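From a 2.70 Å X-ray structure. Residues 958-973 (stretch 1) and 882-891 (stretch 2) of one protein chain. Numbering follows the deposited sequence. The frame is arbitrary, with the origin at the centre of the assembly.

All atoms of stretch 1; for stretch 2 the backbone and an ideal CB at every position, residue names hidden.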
ATOM      1  N   ASP A 958     -15.455 -11.382   0.930  1.00 35.53           N
ATOM      2  CA  ASP A 958     -14.771 -10.092   1.025  1.00 26.39           C
ATOM      3  C   ASP A 958     -15.264  -9.413   2.297  1.00 24.42           C
ATOM      4  O   ASP A 958     -16.352  -8.845   2.320  1.00 31.39           O
ATOM      5  CB  ASP A 958     -15.042  -9.247  -0.223  1.00 30.84           C
ATOM      6  CG  ASP A 958     -14.218  -7.978  -0.286  1.00 37.39           C
ATOM      7  OD1 ASP A 958     -13.895  -7.407   0.793  1.00 35.89           O
ATOM      8  OD2 ASP A 958     -13.915  -7.543  -1.430  1.00 40.71           O
ATOM      9  N   PHE A 959     -14.471  -9.493   3.367  1.00 31.15           N
ATOM     10  CA  PHE A 959     -14.882  -8.938   4.660  1.00 27.49           C
ATOM     11  C   PHE A 959     -14.826  -7.401   4.696  1.00 31.34           C
ATOM     12  O   PHE A 959     -15.580  -6.782   5.454  1.00 34.85           O
ATOM     13  CB  PHE A 959     -13.993  -9.481   5.790  1.00 24.67           C
ATOM     14  CG  PHE A 959     -14.047 -10.968   5.961  1.00 23.42           C
ATOM     15  CD1 PHE A 959     -15.162 -11.584   6.521  1.00 28.18           C
ATOM     16  CD2 PHE A 959     -12.958 -11.753   5.595  1.00 31.36           C
ATOM     17  CE1 PHE A 959     -15.195 -12.949   6.677  1.00 33.28           C
ATOM     18  CE2 PHE A 959     -12.986 -13.131   5.752  1.00 38.13           C
ATOM     19  CZ  PHE A 959     -14.109 -13.727   6.286  1.00 40.31           C
ATOM     20  N   THR A 960     -13.952  -6.757   3.926  1.00 25.21           N
ATOM     21  CA  THR A 960     -13.770  -5.332   4.162  1.00 24.02           C
ATOM     22  C   THR A 960     -14.597  -4.477   3.220  1.00 29.25           C
ATOM     23  O   THR A 960     -14.951  -3.348   3.575  1.00 41.70           O
ATOM     24  CB  THR A 960     -12.279  -4.927   4.109  1.00 21.74           C
ATOM     25  OG1 THR A 960     -11.641  -5.566   3.016  1.00 39.23           O
ATOM     26  CG2 THR A 960     -11.523  -5.314   5.427  1.00 24.43           C
ATOM     27  N   GLY A 961     -14.891  -4.979   2.029  1.00 20.88           N
ATOM     28  CA  GLY A 961     -15.862  -4.351   1.154  1.00 21.42           C
ATOM     29  C   GLY A 961     -15.483  -3.014   0.573  1.00 28.95           C
ATOM     30  O   GLY A 961     -16.383  -2.252   0.219  1.00 42.56           O
ATOM     31  N   LEU A 962     -14.182  -2.740   0.394  1.00 29.11           N
ATOM     32  CA  LEU A 962     -13.715  -1.493  -0.209  1.00 21.01           C
ATOM     33  C   LEU A 962     -14.221  -1.350  -1.634  1.00 28.05           C
ATOM     34  O   LEU A 962     -14.345  -2.335  -2.354  1.00 33.07           O
ATOM     35  CB  LEU A 962     -12.188  -1.451  -0.265  1.00 20.60           C
ATOM     36  CG  LEU A 962     -11.421  -1.651   1.029  1.00 24.37           C
ATOM     37  CD1 LEU A 962      -9.931  -1.496   0.799  1.00 19.94           C
ATOM     38  CD2 LEU A 962     -11.885  -0.660   1.988  1.00 22.77           C
ATOM     39  N   ARG A 963     -14.478  -0.105  -2.068  1.00 33.07           N
ATOM     40  CA  ARG A 963     -14.833   0.117  -3.472  1.00 31.82           C
ATOM     41  C   ARG A 963     -13.649  -0.162  -4.405  1.00 35.62           C
ATOM     42  O   ARG A 963     -13.776  -0.919  -5.369  1.00 40.41           O
ATOM     43  CB  ARG A 963     -15.368   1.537  -3.663  1.00 32.83           C
ATOM     44  CG  ARG A 963     -16.902   1.676  -3.552  1.00 53.88           C
ATOM     45  CD  ARG A 963     -17.386   3.098  -3.132  1.00 61.01           C
ATOM     46  NE  ARG A 963     -17.096   3.377  -1.717  1.00 64.30           N
ATOM     47  CZ  ARG A 963     -16.217   4.280  -1.268  1.00 64.81           C
ATOM     48  NH1 ARG A 963     -16.034   4.432   0.047  1.00 56.87           N
ATOM     49  NH2 ARG A 963     -15.511   5.030  -2.125  1.00 65.14           N
ATOM     50  N   CYS A 964     -12.468   0.379  -4.100  1.00 30.69           N
ATOM     51  CA  CYS A 964     -11.390   0.388  -5.085  1.00 30.03           C
ATOM     52  C   CYS A 964     -10.581  -0.908  -5.125  1.00 34.18           C
ATOM     53  O   CYS A 964      -9.747  -1.082  -6.021  1.00 32.44           O
ATOM     54  CB  CYS A 964     -10.435   1.542  -4.790  1.00 28.87           C
ATOM     55  SG  CYS A 964      -9.597   1.303  -3.215  1.00 45.90           S
ATOM     56  N   GLU A 965     -10.782  -1.814  -4.179  1.00 31.68           N
ATOM     57  CA  GLU A 965      -9.954  -3.006  -4.106  1.00 23.11           C
ATOM     58  C   GLU A 965     -10.798  -4.173  -3.609  1.00 21.32           C
ATOM     59  O   GLU A 965     -11.329  -4.134  -2.501  1.00 26.54           O
ATOM     60  CB  GLU A 965      -8.766  -2.759  -3.191  1.00 20.81           C
ATOM     61  CG  GLU A 965      -7.806  -3.893  -3.079  1.00 20.74           C
ATOM     62  CD  GLU A 965      -6.605  -3.517  -2.266  1.00 26.47           C
ATOM     63  OE1 GLU A 965      -6.672  -3.562  -1.007  1.00 29.06           O
ATOM     64  OE2 GLU A 965      -5.586  -3.134  -2.896  1.00 30.81           O
ATOM     65  N   SER A 966     -10.913  -5.207  -4.431  1.00 25.55           N
ATOM     66  CA  SER A 966     -11.550  -6.456  -4.032  1.00 21.85           C
ATOM     67  C   SER A 966     -10.591  -7.271  -3.176  1.00 24.46           C
ATOM     68  O   SER A 966      -9.472  -7.563  -3.598  1.00 30.90           O
ATOM     69  CB  SER A 966     -11.962  -7.252  -5.264  1.00 24.66           C
ATOM     70  OG  SER A 966     -12.394  -8.530  -4.868  1.00 42.24           O
ATOM     71  N   ASN A 967     -11.010  -7.626  -1.968  1.00 27.63           N
ATOM     72  CA  ASN A 967     -10.171  -8.416  -1.068  1.00 28.81           C
ATOM     73  C   ASN A 967     -10.939  -9.662  -0.624  1.00 34.00           C
ATOM     74  O   ASN A 967     -11.790  -9.584   0.271  1.00 40.27           O
ATOM     75  CB  ASN A 967      -9.695  -7.562   0.105  1.00 21.13           C
ATOM     76  CG  ASN A 967      -8.706  -6.465  -0.345  1.00 29.40           C
ATOM     77  OD1 ASN A 967      -7.573  -6.770  -0.719  1.00 30.20           O
ATOM     78  ND2 ASN A 967      -9.126  -5.201  -0.281  1.00 32.25           N
ATOM     79  N   VAL A 968     -10.596 -10.813  -1.225  1.00 30.20           N
ATOM     80  CA  VAL A 968     -11.343 -12.071  -1.112  1.00 27.73           C
ATOM     81  C   VAL A 968     -10.620 -13.069  -0.208  1.00 27.17           C
ATOM     82  O   VAL A 968      -9.400 -13.243  -0.294  1.00 33.85           O
ATOM     83  CB  VAL A 968     -11.577 -12.667  -2.515  1.00 23.26           C
ATOM     84  CG1 VAL A 968     -12.069 -14.064  -2.444  1.00 22.60           C
ATOM     85  CG2 VAL A 968     -12.587 -11.812  -3.264  1.00 22.61           C
ATOM     86  N   PHE A 969     -11.389 -13.744   0.649  1.00 27.33           N
ATOM     87  CA  PHE A 969     -10.888 -14.798   1.527  1.00 24.54           C
ATOM     88  C   PHE A 969     -11.606 -16.084   1.147  1.00 30.66           C
ATOM     89  O   PHE A 969     -12.834 -16.169   1.257  1.00 41.49           O
ATOM     90  CB  PHE A 969     -11.138 -14.467   2.997  1.00 20.45           C
ATOM     91  CG  PHE A 969     -10.630 -15.508   3.938  1.00 25.41           C
ATOM     92  CD1 PHE A 969      -9.286 -15.567   4.257  1.00 21.46           C
ATOM     93  CD2 PHE A 969     -11.494 -16.454   4.494  1.00 23.39           C
ATOM     94  CE1 PHE A 969      -8.810 -16.552   5.111  1.00 20.63           C
ATOM     95  CE2 PHE A 969     -11.022 -17.442   5.346  1.00 21.42           C
ATOM     96  CZ  PHE A 969      -9.680 -17.501   5.647  1.00 20.16           C
ATOM     97  N   ARG A 970     -10.854 -17.073   0.684  1.00 21.74           N
ATOM     98  CA  ARG A 970     -11.464 -18.275   0.166  1.00 22.40           C
ATOM     99  C   ARG A 970     -10.631 -19.479   0.557  1.00 33.95           C
ATOM    100  O   ARG A 970      -9.458 -19.368   0.939  1.00 25.07           O
ATOM    101  CB  ARG A 970     -11.653 -18.226  -1.368  1.00 23.13           C
ATOM    102  CG  ARG A 970     -10.388 -18.165  -2.181  1.00 26.35           C
ATOM    103  CD  ARG A 970     -10.690 -18.048  -3.676  1.00 27.42           C
ATOM    104  NE  ARG A 970      -9.495 -18.238  -4.495  1.00 27.12           N
ATOM    105  CZ  ARG A 970      -9.510 -18.451  -5.808  1.00 33.00           C
ATOM    106  NH1 ARG A 970     -10.665 -18.530  -6.456  1.00 31.31           N
ATOM    107  NH2 ARG A 970      -8.372 -18.597  -6.476  1.00 25.84           N
ATOM    108  N   TYR A 971     -11.261 -20.646   0.424  1.00 29.44           N
ATOM    109  CA  TYR A 971     -10.604 -21.906   0.703  1.00 24.29           C
ATOM    110  C   TYR A 971     -10.343 -22.635  -0.605  1.00 27.57           C
ATOM    111  O   TYR A 971     -11.222 -22.699  -1.464  1.00 30.98           O
ATOM    112  CB  TYR A 971     -11.464 -22.740   1.646  1.00 26.51           C
ATOM    113  CG  TYR A 971     -11.722 -22.079   2.985  1.00 25.24           C
ATOM    114  CD1 TYR A 971     -12.749 -21.159   3.144  1.00 29.40           C
ATOM    115  CD2 TYR A 971     -10.892 -22.338   4.091  1.00 23.63           C
ATOM    116  CE1 TYR A 971     -12.994 -20.553   4.381  1.00 28.38           C
ATOM    117  CE2 TYR A 971     -11.118 -21.725   5.326  1.00 25.39           C
ATOM    118  CZ  TYR A 971     -12.173 -20.838   5.454  1.00 30.46           C
ATOM    119  OH  TYR A 971     -12.424 -20.244   6.655  1.00 29.36           O
ATOM    120  N   ARG A 972      -9.131 -23.156  -0.770  1.00 26.95           N
ATOM    121  CA  ARG A 972      -8.756 -23.978  -1.933  1.00 30.64           C
ATOM    122  C   ARG A 972      -8.563 -25.433  -1.515  1.00 29.27           C
ATOM    123  O   ARG A 972      -8.116 -25.707  -0.395  1.00 30.93           O
ATOM    124  CB  ARG A 972      -7.450 -23.516  -2.600  1.00 35.00           C
ATOM    125  CG  ARG A 972      -7.417 -22.081  -3.005  1.00 30.34           C
ATOM    126  CD  ARG A 972      -8.507 -21.826  -3.999  1.00 31.05           C
ATOM    127  NE  ARG A 972      -8.152 -22.245  -5.339  1.00 26.57           N
ATOM    128  CZ  ARG A 972      -9.004 -22.216  -6.355  1.00 28.91           C
ATOM    129  NH1 ARG A 972     -10.238 -21.790  -6.130  1.00 29.31           N
ATOM    130  NH2 ARG A 972      -8.618 -22.582  -7.578  1.00 28.42           N
ATOM    131  N   PRO A 973      -8.825 -26.388  -2.403  1.00 28.94           N
ATOM    132  CA  PRO A 973      -8.733 -27.798  -2.002  1.00 27.02           C
ATOM    133  C   PRO A 973      -7.288 -28.208  -1.792  1.00 27.77           C
ATOM    134  O   PRO A 973      -6.412 -27.843  -2.581  1.00 29.99           O
ATOM    135  CB  PRO A 973      -9.355 -28.542  -3.186  1.00 28.26           C
ATOM    136  CG  PRO A 973      -9.061 -27.680  -4.332  1.00 28.59           C
ATOM    137  CD  PRO A 973      -9.171 -26.257  -3.826  1.00 32.49           C
ATOM    138  N   UNK A 882      -4.330  -6.642   7.924  1.00 26.17           N
ATOM    139  CA  UNK A 882      -5.150  -7.524   8.740  1.00 19.03           C
ATOM    140  C   UNK A 882      -6.569  -7.564   8.206  1.00 22.91           C
ATOM    141  O   UNK A 882      -7.143  -6.536   7.846  1.00 28.59           O
ATOM    142  CB  UNK A 882      -5.142  -7.074  10.202  1.00 19.03           C
ATOM    143  N   UNK A 883      -7.098  -8.768   8.064  1.00 18.92           N
ATOM    144  CA  UNK A 883      -8.453  -9.041   7.610  1.00 27.94           C
ATOM    145  C   UNK A 883      -8.692  -8.707   6.143  1.00 34.55           C
ATOM    146  O   UNK A 883      -9.469  -9.401   5.482  1.00 36.61           O
ATOM    147  CB  UNK A 883      -9.445  -8.258   8.473  1.00 27.94           C
ATOM    148  N   UNK A 884      -8.052  -7.655   5.617  1.00 41.24           N
ATOM    149  CA  UNK A 884      -8.120  -7.395   4.178  1.00 29.97           C
ATOM    150  C   UNK A 884      -7.410  -8.489   3.405  1.00 26.79           C
ATOM    151  O   UNK A 884      -7.953  -9.033   2.442  1.00 28.08           O
ATOM    152  CB  UNK A 884      -7.509  -6.033   3.843  1.00 29.97           C
ATOM    153  N   UNK A 885      -6.153  -8.754   3.760  1.00 33.35           N
ATOM    154  CA  UNK A 885      -5.334  -9.813   3.160  1.00 34.68           C
ATOM    155  C   UNK A 885      -4.759 -10.616   4.316  1.00 35.61           C
ATOM    156  O   UNK A 885      -3.659 -10.322   4.808  1.00 40.84           O
ATOM    157  CB  UNK A 885      -4.232  -9.251   2.260  1.00 34.68           C
ATOM    158  N   UNK A 886      -5.514 -11.578   4.836  1.00 34.69           N
ATOM    159  CA  UNK A 886      -4.944 -12.521   5.802  1.00 34.66           C
ATOM    160  C   UNK A 886      -3.691 -13.158   5.220  1.00 32.58           C
ATOM    161  O   UNK A 886      -3.645 -13.508   4.038  1.00 32.92           O
ATOM    162  CB  UNK A 886      -5.963 -13.597   6.183  1.00 34.66           C
ATOM    163  N   UNK A 887      -2.662 -13.305   6.041  1.00 25.64           N
ATOM    164  CA  UNK A 887      -1.333 -13.588   5.517  1.00 25.09           C
ATOM    165  C   UNK A 887      -0.859 -14.988   5.930  1.00 36.11           C
ATOM    166  O   UNK A 887      -0.975 -15.373   7.105  1.00 37.48           O
ATOM    167  CB  UNK A 887      -0.341 -12.529   6.001  1.00 25.09           C
ATOM    168  N   UNK A 888      -0.323 -15.745   4.955  1.00 21.31           N
ATOM    169  CA  UNK A 888       0.211 -17.067   5.191  1.00 21.19           C
ATOM    170  C   UNK A 888       0.419 -17.850   3.917  1.00 27.06           C
ATOM    171  O   UNK A 888      -0.278 -17.605   2.935  1.00 34.43           O
ATOM    172  CB  UNK A 888      -0.717 -17.844   6.127  1.00 21.19           C
ATOM    173  N   UNK A 889       1.382 -18.778   3.891  1.00 25.83           N
ATOM    174  CA  UNK A 889       1.815 -19.395   2.658  1.00 34.12           C
ATOM    175  C   UNK A 889       1.512 -20.885   2.556  1.00 37.37           C
ATOM    176  O   UNK A 889       1.087 -21.536   3.509  1.00 27.93           O
ATOM    177  CB  UNK A 889       3.320 -19.174   2.491  1.00 34.12           C
ATOM    178  N   UNK A 890       1.796 -21.420   1.377  1.00 38.04           N
ATOM    179  CA  UNK A 890       1.745 -22.841   1.094  1.00 29.79           C
ATOM    180  C   UNK A 890       3.171 -23.375   0.957  1.00 35.78           C
ATOM    181  O   UNK A 890       4.145 -22.617   0.979  1.00 38.81           O
ATOM    182  CB  UNK A 890       0.931 -23.116  -0.172  1.00 29.79           C
ATOM    183  N   UNK A 891       3.291 -24.696   0.825  1.00 36.86           N
ATOM    184  CA  UNK A 891       4.561 -25.381   0.487  1.00 30.19           C
ATOM    185  C   UNK A 891       5.634 -25.078   1.532  1.00 30.72           C
ATOM    186  O   UNK A 891       5.380 -25.220   2.738  1.00 34.56           O
ATOM    187  CB  UNK A 891       5.051 -24.956  -0.899  1.00 30.19           C
TER

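Position 882 lies beyond the reach of stretch 1, which therefore sets no preference there; the deposited residue is Val882.

At 883 phi is positive (69°), a region glycine enters most easily, though other residues tolerate it. CA-to-CB points sideways, and the ideal CB lies 4.7 Å from Thr960 CG2. A short side chain would fit, but a longer one could reach on along Phe959 and Thr960. The residue is Gln883, whose extended chain (chi1 and chi2 both t) brings its amide in, with NE2 3.4 Å from Thr960 CG2 and OE1 4.0 Å from Phe959 CB. OE1 finds its hydrogen bond elsewhere in the structure.

Position 884 comes closest to the strand, its CA 5.7 Å from Asn967 CA. CA-to-CB points sideways, with Thr960 and Asn967 nearby, and farther on lie the methyls of Leu962 and the carboxylate of Glu965. A long side chain suits this course, aliphatic at first and perhaps positive at its end, such as lysine or arginine. Arg884 follows it: its CG packs 3.5 Å from Thr960 CG2, and Leu962 CD1 covers one face of the guanidinium, 3.7 Å from Arg884 CZ. Arg884 NH1 remains 4.4 Å from Glu965 OE1, too far for a salt bridge but electrostatically favourable.

At 885 the ideal CB is 5.1 Å from Asn967 OD1, an acceptor, and CA-to-CB points sideways. A donor on a flexible chain would serve, such as glutamine, lysine or arginine. Gln885 turns its amide inward, and NE2 donates to Asn967 OD1 (2.8 Å, 162°). Asn967 ND2 donates to Glu965 OE1 at 3.0 Å, which orients the amide so that OD1 can accept.

Position 886 points toward the Phe969 ring, its ideal CB 4.2 Å from Phe969 CE1. A compact apolar side chain fits, and phi of -53° with psi of 139° also permits proline. Pro886 lays CG 3.7 Å from Phe969 CD1.

Positions 887, 888 and 889 are out of reach, so stretch 1 cannot discriminate among side chains. At 888 a phi of 165° suits glycine best. The residues are Phe887, Gly888 and Gly889.

At 890 CA-to-CB points toward the strand, but Arg972 CA is 11.0 Å from the CA here. Only a large side chain could bridge such a gap, whether aromatic or long and flexible. Trp890 spans it: CH2 reaches 3.8 Å from Arg972 CG, which meets the indole at its edge.

Position 891 is again out of reach; it is Lys891.

Stretch 2 (882-891) VQRQPFGGWK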
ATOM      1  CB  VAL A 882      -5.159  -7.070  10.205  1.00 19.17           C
ATOM      2  CG1 VAL A 882      -6.228  -7.826  10.958  1.00 36.82           C
ATOM      3  CG2 VAL A 882      -3.814  -7.288  10.834  1.00 19.38           C
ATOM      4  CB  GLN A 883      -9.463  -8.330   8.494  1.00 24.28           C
ATOM      5  CG  GLN A 883     -10.839  -8.801   8.201  1.00 35.67           C
ATOM      6  CD  GLN A 883     -11.886  -7.900   8.799  1.00 47.56           C
ATOM      7  OE1 GLN A 883     -12.836  -8.379   9.424  1.00 49.83           O
ATOM      8  NE2 GLN A 883     -11.720  -6.583   8.619  1.00 45.24           N
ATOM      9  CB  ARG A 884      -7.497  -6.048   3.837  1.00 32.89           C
ATOM     10  CG  ARG A 884      -8.333  -4.828   4.087  1.00 36.76           C
ATOM     11  CD  ARG A 884      -7.703  -3.645   3.379  1.00 33.89           C
ATOM     12  NE  ARG A 884      -8.074  -2.360   3.958  1.00 38.41           N
ATOM     13  CZ  ARG A 884      -7.486  -1.213   3.622  1.00 29.51           C
ATOM     14  NH1 ARG A 884      -6.518  -1.211   2.732  1.00 28.47           N
ATOM     15  NH2 ARG A 884      -7.854  -0.077   4.184  1.00 24.99           N
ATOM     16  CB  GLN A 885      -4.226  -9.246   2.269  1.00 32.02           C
ATOM     17  CG  GLN A 885      -4.729  -8.327   1.163  1.00 31.23           C
ATOM     18  CD  GLN A 885      -4.659  -6.865   1.573  1.00 32.42           C
ATOM     19  OE1 GLN A 885      -3.886  -6.505   2.473  1.00 32.06           O
ATOM     20  NE2 GLN A 885      -5.492  -6.020   0.944  1.00 26.97           N
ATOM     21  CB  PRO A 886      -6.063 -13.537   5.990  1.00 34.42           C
ATOM     22  CG  PRO A 886      -7.308 -12.788   5.604  1.00 26.48           C
ATOM     23  CD  PRO A 886      -6.929 -11.856   4.546  1.00 25.11           C
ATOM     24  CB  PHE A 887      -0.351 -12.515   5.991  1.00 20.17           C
ATOM     25  CG  PHE A 887       0.990 -12.580   5.316  1.00 27.08           C
ATOM     26  CD1 PHE A 887       1.164 -12.047   4.059  1.00 27.32           C
ATOM     27  CD2 PHE A 887       2.072 -13.204   5.934  1.00 23.25           C
ATOM     28  CE1 PHE A 887       2.399 -12.111   3.420  1.00 36.06           C
ATOM     29  CE2 PHE A 887       3.299 -13.278   5.312  1.00 21.80           C
ATOM     30  CZ  PHE A 887       3.468 -12.726   4.049  1.00 36.86           C
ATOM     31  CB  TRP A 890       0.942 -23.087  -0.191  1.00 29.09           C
ATOM     32  CG  TRP A 890      -0.479 -22.566  -0.166  1.00 32.88           C
ATOM     33  CD1 TRP A 890      -1.151 -22.092   0.916  1.00 29.77           C
ATOM     34  CD2 TRP A 890      -1.423 -22.521  -1.271  1.00 32.39           C
ATOM     35  NE1 TRP A 890      -2.446 -21.733   0.560  1.00 30.37           N
ATOM     36  CE2 TRP A 890      -2.630 -21.984  -0.773  1.00 24.84           C
ATOM     37  CE3 TRP A 890      -1.350 -22.859  -2.625  1.00 25.76           C
ATOM     38  CZ2 TRP A 890      -3.743 -21.780  -1.573  1.00 24.25           C
ATOM     39  CZ3 TRP A 890      -2.460 -22.674  -3.415  1.00 25.91           C
ATOM     40  CH2 TRP A 890      -3.646 -22.136  -2.885  1.00 25.15           C
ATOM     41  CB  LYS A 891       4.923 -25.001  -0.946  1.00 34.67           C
ATOM     42  CG  LYS A 891       3.910 -25.448  -1.980  1.00 38.97           C
ATOM     43  CD  LYS A 891       4.247 -24.890  -3.340  1.00 35.65           C
ATOM     44  CE  LYS A 891       3.243 -25.369  -4.364  1.00 29.63           C
ATOM     45  NZ  LYS A 891       3.401 -24.733  -5.705  1.00 35.75           N
TER
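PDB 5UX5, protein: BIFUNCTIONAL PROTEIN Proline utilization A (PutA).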